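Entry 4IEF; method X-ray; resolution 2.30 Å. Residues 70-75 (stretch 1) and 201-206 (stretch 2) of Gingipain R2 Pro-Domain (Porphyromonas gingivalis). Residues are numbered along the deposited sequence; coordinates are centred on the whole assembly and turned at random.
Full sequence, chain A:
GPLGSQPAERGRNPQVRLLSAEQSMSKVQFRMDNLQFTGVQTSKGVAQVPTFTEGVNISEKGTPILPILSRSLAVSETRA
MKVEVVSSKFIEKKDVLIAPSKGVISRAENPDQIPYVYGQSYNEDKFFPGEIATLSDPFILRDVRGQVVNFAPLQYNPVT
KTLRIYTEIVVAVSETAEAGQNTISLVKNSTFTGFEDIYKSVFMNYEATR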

ATOM      1  N   SER A  70     -10.966  -5.938  14.337  1.00 27.13           N
ATOM      2  CA  SER A  70     -11.236  -6.677  13.104  1.00 26.77           C
ATOM      3  C   SER A  70     -10.048  -7.521  12.670  1.00 32.68           C
ATOM      4  O   SER A  70      -8.897  -7.085  12.777  1.00 30.99           O
ATOM      5  N   ARG A  71     -10.345  -8.749  12.198  1.00 31.08           N
ATOM      6  CA  ARG A  71      -9.365  -9.711  11.709  1.00 31.77           C
ATOM      7  C   ARG A  71      -9.887 -10.419  10.470  1.00 35.40           C
ATOM      8  O   ARG A  71     -11.071 -10.767  10.394  1.00 35.14           O
ATOM      9  N   SER A  72      -8.992 -10.643   9.508  1.00 31.93           N
ATOM     10  CA  SER A  72      -9.314 -11.283   8.236  1.00 31.21           C
ATOM     11  C   SER A  72      -9.091 -12.778   8.302  1.00 35.14           C
ATOM     12  O   SER A  72      -8.106 -13.245   8.891  1.00 34.48           O
ATOM     13  N   LEU A  73     -10.012 -13.530   7.691  1.00 31.60           N
ATOM     14  CA  LEU A  73      -9.929 -14.980   7.640  1.00 32.01           C
ATOM     15  C   LEU A  73     -10.111 -15.498   6.229  1.00 35.60           C
ATOM     16  O   LEU A  73     -10.943 -14.977   5.480  1.00 34.24           O
ATOM     17  N   ALA A  74      -9.328 -16.527   5.868  1.00 31.79           N
ATOM     18  CA  ALA A  74      -9.488 -17.264   4.617  1.00 32.33           C
ATOM     19  C   ALA A  74     -10.722 -18.170   4.836  1.00 36.95           C
ATOM     20  O   ALA A  74     -10.723 -18.975   5.773  1.00 36.50           O
ATOM     21  N   VAL A  75     -11.815 -17.950   4.070  1.00 33.71           N
ATOM     22  CA  VAL A  75     -13.085 -18.670   4.283  1.00 34.07           C
ATOM     23  C   VAL A  75     -13.460 -19.610   3.095  1.00 39.38           C
ATOM     24  O   VAL A  75     -12.631 -19.853   2.211  1.00 39.70           O
ATOM     25  N   SER A 201       0.076 -13.075   5.560  1.00 41.26           N
ATOM     26  CA  SER A 201       0.049 -11.825   6.322  1.00 40.07           C
ATOM     27  C   SER A 201      -1.362 -11.242   6.452  1.00 43.22           C
ATOM     28  O   SER A 201      -1.648 -10.607   7.463  1.00 44.27           O
ATOM     29  N   VAL A 202      -2.231 -11.430   5.442  1.00 38.20           N
ATOM     30  CA  VAL A 202      -3.603 -10.913   5.464  1.00 36.57           C
ATOM     31  C   VAL A 202      -4.484 -11.827   6.342  1.00 40.17           C
ATOM     32  O   VAL A 202      -5.165 -11.326   7.232  1.00 39.00           O
ATOM     33  N   PHE A 203      -4.471 -13.150   6.090  1.00 38.23           N
ATOM     34  CA  PHE A 203      -5.306 -14.115   6.806  1.00 38.11           C
ATOM     35  C   PHE A 203      -4.549 -14.760   7.965  1.00 44.71           C
ATOM     36  O   PHE A 203      -3.464 -15.311   7.770  1.00 45.59           O
ATOM     37  N   MET A 204      -5.130 -14.687   9.177  1.00 42.05           N
ATOM     38  CA  MET A 204      -4.515 -15.254  10.384  1.00 42.93           C
ATOM     39  C   MET A 204      -4.701 -16.794  10.471  1.00 48.08           C
ATOM     40  O   MET A 204      -4.064 -17.431  11.311  1.00 48.71           O
ATOM     41  N   ASN A 205      -5.512 -17.386   9.569  1.00 44.77           N
ATOM     42  CA  ASN A 205      -5.773 -18.826   9.534  1.00 46.11           C
ATOM     43  C   ASN A 205      -5.216 -19.510   8.260  1.00 54.79           C
ATOM     44  O   ASN A 205      -5.447 -20.711   8.076  1.00 55.96           O
ATOM     45  N   TYR A 206      -4.474 -18.767   7.406  1.00 54.23           N
ATOM     46  CA  TYR A 206      -3.938 -19.286   6.140  1.00 56.31           C
ATOM     47  C   TYR A 206      -2.869 -20.376   6.335  1.00 65.04           C
ATOM     48  O   TYR A 206      -2.989 -21.440   5.715  1.00 65.96           O
TER

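Residues 201-202 end a helix and 203-206 continue as loop, lying across a strand that runs through 70-74, their end-to-end directions 71° apart, so the contact is read as a crossing rather than as paired strands. Ser201, still helical and with chi1 in p, is out of reach, and the contact begins one residue later.

Val202 closes the helical part with chi1 in t and its CA-to-CB bond sideways. Its CG1 comes 4.2 Å from CB of Ser72, and its carbonyl is closer still: Val202 O lies 3.4 Å from Ser72 CB. Val202 O also lies 2.8 Å from a water oxygen, well placed to accept. The same water oxygen accepts from Ser72 N at 2.7 Å, so it bridges Ser72 N and Val202 O, beside the direct backbone bond of Met204. Ser72, an m rotamer, has its CA-to-CB bond toward stretch 2, yet its hydroxyl is satisfied elsewhere in the structure; what it offers here is a small CB and its backbone.

Phe203 is the first residue to leave helical phi/psi, and its CA is 4.8 Å from CA of Leu73. Its CA-to-CB bond is sideways; with chi1 in m and chi2 at 111°, its ring is set against the strand backbone. Ala74 covers one face, its CB 4.2 Å from the ring centroid in a CH-pi contact, while the carbonyl carbon of Ser72 sits at the ring edge. Ring atom CD2 of Phe203 approaches C of Leu73 and N of Ala74, each at 3.4 Å.

Met204 turns its backbone to the strand: Met204 N gives a weak hydrogen bond to Ser72 O at 3.3 Å, and the same oxygen receives a CA-H contact from Phe203 CA at 3.6 Å. The p, t, m side chain leaves sideways and reaches Leu73 and Arg71. Met204 CG packs 3.8 Å from CD2 of Leu73, an m, t rotamer whose CA-to-CB bond points away overall but whose end comes nearer. Farther out, Met204 SD takes a weak hydrogen bond from Arg71 NH1 at 3.6 Å, near the guanidinium plane. Arg71 is m, m, t with chi4 at 93°, its CA-to-CB bond sideways while its end comes nearer.

Asn205 supplies the sharpest polar rule. Its CA-to-CB bond points toward the strand, with chi1 in p and chi2 at -45°, and its amide meets both polar backbone atoms of Ala74: Ala74 N donates to Asn205 OD1 at 2.7 Å, and Asn205 ND2 donates to Ala74 O at 2.9 Å. One side chain thus serves as both acceptor and donor to a single strand residue.

Tyr206, chi1 in t, stays at the margin, its hydroxyl bonded elsewhere.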

ATOM      1  CB  SER A  70     -11.618  -5.715  11.987  1.00 27.27           C
ATOM      2  OG  SER A  70     -12.803  -4.999  12.297  1.00 29.93           O
ATOM      3  CB  ARG A  71      -8.990 -10.743  12.797  1.00 32.92           C
ATOM      4  CG  ARG A  71      -8.049 -10.221  13.879  1.00 34.53           C
ATOM      5  CD  ARG A  71      -6.680  -9.822  13.344  1.00 31.20           C
ATOM      6  NE  ARG A  71      -5.831  -9.283  14.406  1.00 34.97           N
ATOM      7  CZ  ARG A  71      -4.983 -10.005  15.131  1.00 48.16           C
ATOM      8  NH1 ARG A  71      -4.840 -11.305  14.900  1.00 34.61           N
ATOM      9  NH2 ARG A  71      -4.262  -9.431  16.086  1.00 29.16           N
ATOM     10  CB  SER A  72      -8.492 -10.676   7.105  1.00 32.80           C
ATOM     11  OG  SER A  72      -8.770  -9.291   6.969  1.00 39.29           O
ATOM     12  CB  LEU A  73     -10.993 -15.635   8.547  1.00 32.22           C
ATOM     13  CG  LEU A  73     -10.901 -15.415  10.064  1.00 36.39           C
ATOM     14  CD1 LEU A  73     -12.229 -15.746  10.730  1.00 36.47           C
ATOM     15  CD2 LEU A  73      -9.764 -16.239  10.683  1.00 37.04           C
ATOM     16  CB  ALA A  74      -8.227 -18.070   4.308  1.00 33.44           C
ATOM     17  CB  VAL A  75     -14.251 -17.681   4.620  1.00 36.69           C
ATOM     18  CG1 VAL A  75     -14.036 -16.993   5.968  1.00 35.10           C
ATOM     19  CG2 VAL A  75     -14.471 -16.652   3.509  1.00 36.08           C
ATOM     20  CB  SER A 201       0.980 -10.793   5.697  1.00 43.62           C
ATOM     21  OG  SER A 201       0.648 -10.541   4.342  1.00 56.77           O
ATOM     22  CB  VAL A 202      -4.178 -10.731   4.024  1.00 40.12           C
ATOM     23  CG1 VAL A 202      -5.694 -10.548   4.030  1.00 39.30           C
ATOM     24  CG2 VAL A 202      -3.513  -9.562   3.306  1.00 39.51           C
ATOM     25  CB  PHE A 203      -5.853 -15.186   5.842  1.00 39.83           C
ATOM     26  CG  PHE A 203      -6.460 -14.633   4.571  1.00 40.20           C
ATOM     27  CD1 PHE A 203      -5.838 -14.826   3.344  1.00 43.18           C
ATOM     28  CD2 PHE A 203      -7.635 -13.885   4.606  1.00 40.33           C
ATOM     29  CE1 PHE A 203      -6.388 -14.298   2.172  1.00 43.29           C
ATOM     30  CE2 PHE A 203      -8.194 -13.372   3.432  1.00 42.82           C
ATOM     31  CZ  PHE A 203      -7.569 -13.586   2.221  1.00 41.48           C
ATOM     32  CB  MET A 204      -5.016 -14.550  11.672  1.00 44.68           C
ATOM     33  CG  MET A 204      -6.508 -14.709  11.984  1.00 47.59           C
ATOM     34  SD  MET A 204      -7.029 -13.818  13.495  1.00 50.45           S
ATOM     35  CE  MET A 204      -6.224 -14.795  14.765  1.00 47.75           C
ATOM     36  CB  ASN A 205      -7.289 -19.081   9.638  1.00 43.53           C
ATOM     37  CG  ASN A 205      -8.071 -18.672   8.413  1.00 56.15           C
ATOM     38  OD1 ASN A 205      -7.873 -17.594   7.845  1.00 50.66           O
ATOM     39  ND2 ASN A 205      -8.955 -19.540   7.959  1.00 44.17           N
ATOM     40  CB  TYR A 206      -3.388 -18.160   5.241  1.00 56.93           C
ATOM     41  CG  TYR A 206      -3.035 -18.641   3.848  1.00 59.46           C
ATOM     42  CD1 TYR A 206      -4.027 -18.920   2.911  1.00 61.34           C
ATOM     43  CD2 TYR A 206      -1.710 -18.860   3.479  1.00 60.92           C
ATOM     44  CE1 TYR A 206      -3.710 -19.397   1.640  1.00 62.94           C
ATOM     45  CE2 TYR A 206      -1.381 -19.335   2.211  1.00 62.63           C
ATOM     46  CZ  TYR A 206      -2.384 -19.598   1.293  1.00 69.97           C
ATOM     47  OH  TYR A 206      -2.067 -20.067   0.040  1.00 71.40           O
TER
HETATM   48  O   HOH W   1      -6.283 -10.650   9.744  1.00 25.61           O